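Local coordinates for protein receptor-type adenylate cyclase GRESAG 4.3 (Trypanosoma brucei, PDB 1FX4) that catalyses the conversion of ATP to cyclic AMP and diphosphate through its class III cyclase catalytic domain, using magnesium, and could act as a receptor for an unknown ligand, at residues H41-Y55 with T59-A73. Numbering follows the deposited sequence.
Sequences HHRLIRSLITRYECY and TVGDSFMIASKSPFA. With MG (magnesium ion), chain B.
H41 and H42 meet F64 through different first torsions: in H41 the ring carbon CG stands anti to the backbone N (chi1 159°), whereas in H42 it lies beside that N (chi1 -79°), and the two imidazoles converge on one phenyl ring. This is the helix-on-sheet layer of the class III cyclase catalytic domain, where segment 41-51 of helix 34-51 runs nearly parallel to strand 63-68, their axes 10.5 Å apart at closest approach. The F64 edge points at the H42 face, with planes at 69° and F64 CE1 3.6 Å from H42 ND1, an edge-to-face pair. Over one phenyl face, I45 CG2 sits 3.8 Å from the F64 centroid and almost on its normal, a CH-pi contact. R46 brings NE to the phenyl edge, while its NH2 forms a salt bridge with E56. A hydrogen bond between H41 ND1 and H42 ND1 (2.9 Å) links the two imidazoles, which should restrict their rotation. Farther along, I49 CD1 packs on I66 CG1 at 3.8 Å. The helix ends in a Schellman motif with E53 as C-prime residue, after which the chain turns back into the sheet: Y55 and A67 form an antiparallel hydrogen-bonded pair, Y55 N to A67 O and A67 N to Y55 O both 2.8 Å. At the other end, the type II' turn V60-S63 carries D62, whose OD1 binds magnesium at 2.4 Å together with D19. The D62 backbone is tied to the helix through one water, which donates to D62 O (2.6 Å) and hydrogen-bonds H41 NE2 in the imidazole plane.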
loop_
_atom_site.group_PDB
_atom_site.type_symbol
_atom_site.label_atom_id
_atom_site.label_comp_id
_atom_site.label_asym_id
_atom_site.label_seq_id
_atom_site.Cartn_x
_atom_site.Cartn_y
_atom_site.Cartn_z
ATOM N N HIS A 41 2.609 16.834 -0.681
ATOM C CA HIS A 41 3.280 15.902 -1.582
ATOM C C HIS A 41 2.275 15.390 -2.616
ATOM O O HIS A 41 2.551 15.436 -3.825
ATOM C CB HIS A 41 3.881 14.758 -0.729
ATOM C CG HIS A 41 4.164 13.489 -1.475
ATOM N ND1 HIS A 41 3.199 12.535 -1.714
ATOM C CD2 HIS A 41 5.334 12.953 -1.901
ATOM C CE1 HIS A 41 3.762 11.467 -2.253
ATOM N NE2 HIS A 41 5.057 11.695 -2.376
ATOM N N HIS A 42 1.098 14.954 -2.155
ATOM C CA HIS A 42 0.079 14.449 -3.092
ATOM C C HIS A 42 -0.404 15.527 -4.063
ATOM O O HIS A 42 -0.619 15.264 -5.245
ATOM C CB HIS A 42 -1.124 13.876 -2.356
ATOM C CG HIS A 42 -0.895 12.498 -1.817
ATOM N ND1 HIS A 42 0.341 12.066 -1.394
ATOM C CD2 HIS A 42 -1.734 11.447 -1.662
ATOM C CE1 HIS A 42 0.257 10.807 -1.001
ATOM N NE2 HIS A 42 -0.994 10.406 -1.154
ATOM N N ARG A 43 -0.603 16.734 -3.551
ATOM C CA ARG A 43 -1.065 17.824 -4.414
ATOM C C ARG A 43 -0.028 18.164 -5.479
ATOM O O ARG A 43 -0.374 18.376 -6.635
ATOM C CB ARG A 43 -1.387 19.081 -3.600
ATOM C CG ARG A 43 -2.752 19.105 -2.992
ATOM C CD ARG A 43 -3.129 20.531 -2.575
ATOM N NE ARG A 43 -2.017 21.231 -1.932
ATOM C CZ ARG A 43 -1.665 21.095 -0.654
ATOM N NH1 ARG A 43 -2.342 20.287 0.152
ATOM N NH2 ARG A 43 -0.607 21.751 -0.195
ATOM N N LEU A 44 1.245 18.231 -5.090
ATOM C CA LEU A 44 2.309 18.551 -6.038
ATOM C C LEU A 44 2.388 17.491 -7.117
ATOM O O LEU A 44 2.427 17.806 -8.313
ATOM C CB LEU A 44 3.673 18.657 -5.351
ATOM C CG LEU A 44 3.862 19.742 -4.293
ATOM C CD1 LEU A 44 5.268 19.617 -3.715
ATOM C CD2 LEU A 44 3.662 21.125 -4.927
ATOM N N ILE A 45 2.409 16.227 -6.700
ATOM C CA ILE A 45 2.491 15.154 -7.674
ATOM C C ILE A 45 1.291 15.097 -8.616
ATOM O O ILE A 45 1.454 14.894 -9.806
ATOM C CB ILE A 45 2.762 13.790 -7.000
ATOM C CG1 ILE A 45 4.157 13.837 -6.365
ATOM C CG2 ILE A 45 2.636 12.668 -8.018
ATOM C CD1 ILE A 45 4.506 12.591 -5.510
ATOM N N ARG A 46 0.093 15.295 -8.086
ATOM C CA ARG A 46 -1.101 15.273 -8.928
ATOM C C ARG A 46 -1.130 16.428 -9.938
ATOM O O ARG A 46 -1.639 16.263 -11.043
ATOM C CB ARG A 46 -2.365 15.225 -8.077
ATOM C CG ARG A 46 -2.533 13.856 -7.444
ATOM C CD ARG A 46 -3.683 13.764 -6.471
ATOM N NE ARG A 46 -3.905 12.360 -6.146
ATOM C CZ ARG A 46 -4.166 11.878 -4.934
ATOM N NH1 ARG A 46 -4.255 12.686 -3.887
ATOM N NH2 ARG A 46 -4.341 10.570 -4.782
ATOM N N SER A 47 -0.540 17.568 -9.577
ATOM C CA SER A 47 -0.462 18.707 -10.498
ATOM C C SER A 47 0.455 18.336 -11.655
ATOM O O SER A 47 0.220 18.730 -12.794
ATOM C CB SER A 47 0.108 19.951 -9.801
ATOM O OG SER A 47 -0.716 20.353 -8.720
ATOM N N LEU A 48 1.533 17.616 -11.342
ATOM C CA LEU A 48 2.505 17.191 -12.345
ATOM C C LEU A 48 1.901 16.135 -13.260
ATOM O O LEU A 48 2.140 16.151 -14.479
ATOM C CB LEU A 48 3.765 16.648 -11.668
ATOM C CG LEU A 48 4.583 17.734 -10.970
ATOM C CD1 LEU A 48 5.658 17.118 -10.095
ATOM C CD2 LEU A 48 5.202 18.639 -12.024
ATOM N N ILE A 49 1.159 15.196 -12.668
ATOM C CA ILE A 49 0.487 14.157 -13.437
ATOM C C ILE A 49 -0.404 14.842 -14.494
ATOM O O ILE A 49 -0.369 14.494 -15.673
ATOM C CB ILE A 49 -0.376 13.255 -12.528
ATOM C CG1 ILE A 49 0.536 12.345 -11.682
ATOM C CG2 ILE A 49 -1.311 12.387 -13.369
ATOM C CD1 ILE A 49 -0.218 11.439 -10.717
ATOM N N THR A 50 -1.155 15.846 -14.066
ATOM C CA THR A 50 -2.040 16.571 -14.981
ATOM C C THR A 50 -1.232 17.347 -16.017
ATOM O O THR A 50 -1.485 17.257 -17.216
ATOM C CB THR A 50 -2.982 17.525 -14.205
ATOM O OG1 THR A 50 -3.810 16.755 -13.326
ATOM C CG2 THR A 50 -3.884 18.286 -15.161
ATOM N N ARG A 51 -0.213 18.058 -15.560
ATOM C CA ARG A 51 0.632 18.850 -16.453
ATOM C C ARG A 51 1.307 18.036 -17.556
ATOM O O ARG A 51 1.390 18.482 -18.709
ATOM C CB ARG A 51 1.673 19.611 -15.631
ATOM C CG ARG A 51 2.714 20.347 -16.426
ATOM C CD ARG A 51 3.260 21.487 -15.587
ATOM N NE ARG A 51 4.670 21.743 -15.860
ATOM C CZ ARG A 51 5.491 22.359 -15.013
ATOM N NH1 ARG A 51 5.037 22.793 -13.837
ATOM N NH2 ARG A 51 6.773 22.506 -15.327
ATOM N N TYR A 52 1.755 16.831 -17.223
ATOM C CA TYR A 52 2.430 15.994 -18.199
ATOM C C TYR A 52 1.556 14.927 -18.839
ATOM O O TYR A 52 2.054 14.016 -19.511
ATOM C CB TYR A 52 3.713 15.420 -17.594
ATOM C CG TYR A 52 4.732 16.507 -17.366
ATOM C CD1 TYR A 52 4.975 17.017 -16.090
ATOM C CD2 TYR A 52 5.406 17.086 -18.449
ATOM C CE1 TYR A 52 5.867 18.078 -15.893
ATOM C CE2 TYR A 52 6.290 18.144 -18.265
ATOM C CZ TYR A 52 6.516 18.634 -16.989
ATOM O OH TYR A 52 7.393 19.678 -16.807
ATOM N N GLU A 53 0.244 15.097 -18.677
ATOM C CA GLU A 53 -0.768 14.202 -19.227
ATOM C C GLU A 53 -0.553 12.739 -18.925
ATOM O O GLU A 53 -0.822 11.864 -19.752
ATOM C CB GLU A 53 -0.917 14.421 -20.723
ATOM C CG GLU A 53 -1.431 15.798 -21.044
ATOM C CD GLU A 53 -1.452 16.046 -22.530
ATOM O OE1 GLU A 53 -2.419 15.594 -23.191
ATOM O OE2 GLU A 53 -0.492 16.670 -23.030
ATOM N N CYS A 54 -0.049 12.478 -17.731
ATOM C CA CYS A 54 0.165 11.119 -17.302
ATOM C C CYS A 54 -1.113 10.622 -16.649
ATOM O O CYS A 54 -2.113 11.340 -16.583
ATOM C CB CYS A 54 1.362 11.050 -16.356
ATOM S SG CYS A 54 2.919 11.374 -17.210
ATOM N N TYR A 55 -1.076 9.400 -16.137
ATOM C CA TYR A 55 -2.248 8.816 -15.527
ATOM C C TYR A 55 -1.925 8.219 -14.162
ATOM O O TYR A 55 -1.026 7.378 -14.042
ATOM C CB TYR A 55 -2.787 7.726 -16.448
ATOM C CG TYR A 55 -3.966 6.964 -15.894
ATOM C CD1 TYR A 55 -5.230 7.561 -15.805
ATOM C CD2 TYR A 55 -3.828 5.633 -15.498
ATOM C CE1 TYR A 55 -6.329 6.843 -15.341
ATOM C CE2 TYR A 55 -4.928 4.908 -15.027
ATOM C CZ TYR A 55 -6.171 5.516 -14.959
ATOM O OH TYR A 55 -7.255 4.787 -14.523
ATOM N N THR A 59 -2.499 4.888 -5.594
ATOM C CA THR A 59 -1.740 5.445 -4.499
ATOM C C THR A 59 -1.716 4.338 -3.424
ATOM O O THR A 59 -2.732 3.697 -3.175
ATOM C CB THR A 59 -2.479 6.701 -3.972
ATOM O OG1 THR A 59 -2.009 7.869 -4.668
ATOM C CG2 THR A 59 -2.299 6.865 -2.507
ATOM N N VAL A 60 -0.541 4.045 -2.879
ATOM C CA VAL A 60 -0.431 3.029 -1.820
ATOM C C VAL A 60 0.399 3.713 -0.748
ATOM O O VAL A 60 1.614 3.846 -0.889
ATOM C CB VAL A 60 0.292 1.757 -2.296
ATOM C CG1 VAL A 60 0.319 0.711 -1.175
ATOM C CG2 VAL A 60 -0.411 1.166 -3.522
ATOM N N GLY A 61 -0.270 4.180 0.301
ATOM C CA GLY A 61 0.424 4.904 1.353
ATOM C C GLY A 61 0.846 6.195 0.682
ATOM O O GLY A 61 0.031 6.822 -0.003
ATOM N N ASP A 62 2.115 6.567 0.793
ATOM C CA ASP A 62 2.559 7.784 0.129
ATOM C C ASP A 62 3.250 7.471 -1.183
ATOM O O ASP A 62 3.997 8.291 -1.720
ATOM C CB ASP A 62 3.450 8.616 1.040
ATOM C CG ASP A 62 4.326 7.775 1.927
ATOM O OD1 ASP A 62 4.855 6.748 1.457
ATOM O OD2 ASP A 62 4.482 8.148 3.105
ATOM N N SER A 63 3.011 6.267 -1.687
ATOM C CA SER A 63 3.598 5.830 -2.940
ATOM C C SER A 63 2.651 6.077 -4.110
ATOM O O SER A 63 1.440 5.863 -3.992
ATOM C CB SER A 63 3.927 4.342 -2.871
ATOM O OG SER A 63 4.340 3.865 -4.134
ATOM N N PHE A 64 3.194 6.545 -5.229
ATOM C CA PHE A 64 2.382 6.775 -6.425
ATOM C C PHE A 64 2.812 5.813 -7.517
ATOM O O PHE A 64 3.989 5.456 -7.628
ATOM C CB PHE A 64 2.572 8.200 -6.982
ATOM C CG PHE A 64 1.605 9.202 -6.440
ATOM C CD1 PHE A 64 1.881 9.873 -5.254
ATOM C CD2 PHE A 64 0.428 9.493 -7.124
ATOM C CE1 PHE A 64 0.993 10.830 -4.750
ATOM C CE2 PHE A 64 -0.468 10.452 -6.628
ATOM C CZ PHE A 64 -0.184 11.117 -5.443
ATOM N N MET A 65 1.838 5.364 -8.297
ATOM C CA MET A 65 2.117 4.541 -9.457
ATOM C C MET A 65 1.506 5.377 -10.578
ATOM O O MET A 65 0.303 5.684 -10.558
ATOM C CB MET A 65 1.418 3.198 -9.386
ATOM C CG MET A 65 1.723 2.339 -10.605
ATOM S SD MET A 65 0.886 0.758 -10.532
ATOM C CE MET A 65 1.243 0.128 -12.193
ATOM N N ILE A 66 2.346 5.778 -11.519
ATOM C CA ILE A 66 1.912 6.630 -12.620
ATOM C C ILE A 66 2.247 5.969 -13.949
ATOM O O ILE A 66 3.301 5.343 -14.088
ATOM C CB ILE A 66 2.629 8.009 -12.511
ATOM C CG1 ILE A 66 2.305 8.662 -11.159
ATOM C CG2 ILE A 66 2.200 8.934 -13.639
ATOM C CD1 ILE A 66 3.224 9.816 -10.789
ATOM N N ALA A 67 1.329 6.077 -14.910
ATOM C CA ALA A 67 1.543 5.505 -16.234
ATOM C C ALA A 67 1.545 6.647 -17.238
ATOM O O ALA A 67 0.863 7.648 -17.040
ATOM C CB ALA A 67 0.435 4.508 -16.576
ATOM N N SER A 68 2.303 6.483 -18.317
ATOM C CA SER A 68 2.398 7.511 -19.348
ATOM C C SER A 68 2.483 6.878 -20.726
ATOM O O SER A 68 3.137 5.855 -20.906
ATOM C CB SER A 68 3.640 8.377 -19.110
ATOM O OG SER A 68 3.797 9.360 -20.125
ATOM N N LYS A 69 1.800 7.484 -21.696
ATOM C CA LYS A 69 1.823 7.002 -23.074
ATOM C C LYS A 69 3.126 7.475 -23.720
ATOM O O LYS A 69 3.530 6.978 -24.767
ATOM C CB LYS A 69 0.642 7.589 -23.867
ATOM C CG LYS A 69 -0.726 7.121 -23.431
ATOM C CD LYS A 69 -1.815 7.823 -24.239
ATOM C CE LYS A 69 -3.192 7.353 -23.800
ATOM N NZ LYS A 69 -4.290 8.122 -24.459
ATOM N N SER A 70 3.769 8.443 -23.073
ATOM C CA SER A 70 5.004 9.047 -23.545
ATOM C C SER A 70 6.184 8.899 -22.581
ATOM O O SER A 70 6.137 9.381 -21.447
ATOM C CB SER A 70 4.753 10.538 -23.809
ATOM O OG SER A 70 5.951 11.296 -23.771
ATOM N N PRO A 71 7.273 8.266 -23.039
ATOM C CA PRO A 71 8.461 8.083 -22.195
ATOM C C PRO A 71 9.030 9.429 -21.752
ATOM O O PRO A 71 9.386 9.610 -20.592
ATOM C CB PRO A 71 9.440 7.374 -23.131
ATOM C CG PRO A 71 8.524 6.576 -24.026
ATOM C CD PRO A 71 7.420 7.562 -24.328
ATOM N N PHE A 72 9.066 10.391 -22.670
ATOM C CA PHE A 72 9.609 11.700 -22.349
ATOM C C PHE A 72 8.791 12.476 -21.319
ATOM O O PHE A 72 9.355 13.164 -20.465
ATOM C CB PHE A 72 9.826 12.549 -23.606
ATOM C CG PHE A 72 10.739 13.715 -23.374
ATOM C CD1 PHE A 72 11.987 13.526 -22.777
ATOM C CD2 PHE A 72 10.349 15.000 -23.720
ATOM C CE1 PHE A 72 12.831 14.612 -22.525
ATOM C CE2 PHE A 72 11.183 16.084 -23.470
ATOM C CZ PHE A 72 12.426 15.887 -22.875
ATOM N N ALA A 73 7.468 12.378 -21.412
ATOM C CA ALA A 73 6.589 13.074 -20.468
ATOM C C ALA A 73 6.829 12.505 -19.064
ATOM O O ALA A 73 6.796 13.230 -18.065
ATOM C CB ALA A 73 5.137 12.884 -20.867
HETATM MG MG MG B . 5.705 4.527 1.410
HETATM O O HOH W 1 5.884 9.212 -3.307
HETATM O O HOH W 2 2.097 11.432 -20.916
HETATM O O HOH W 3 -0.246 9.337 -20.657
HETATM O O HOH W 4 4.053 3.053 0.256
HETATM O O HOH W 5 7.957 5.288 2.021
HETATM O O HOH W 6 6.921 2.415 1.658
#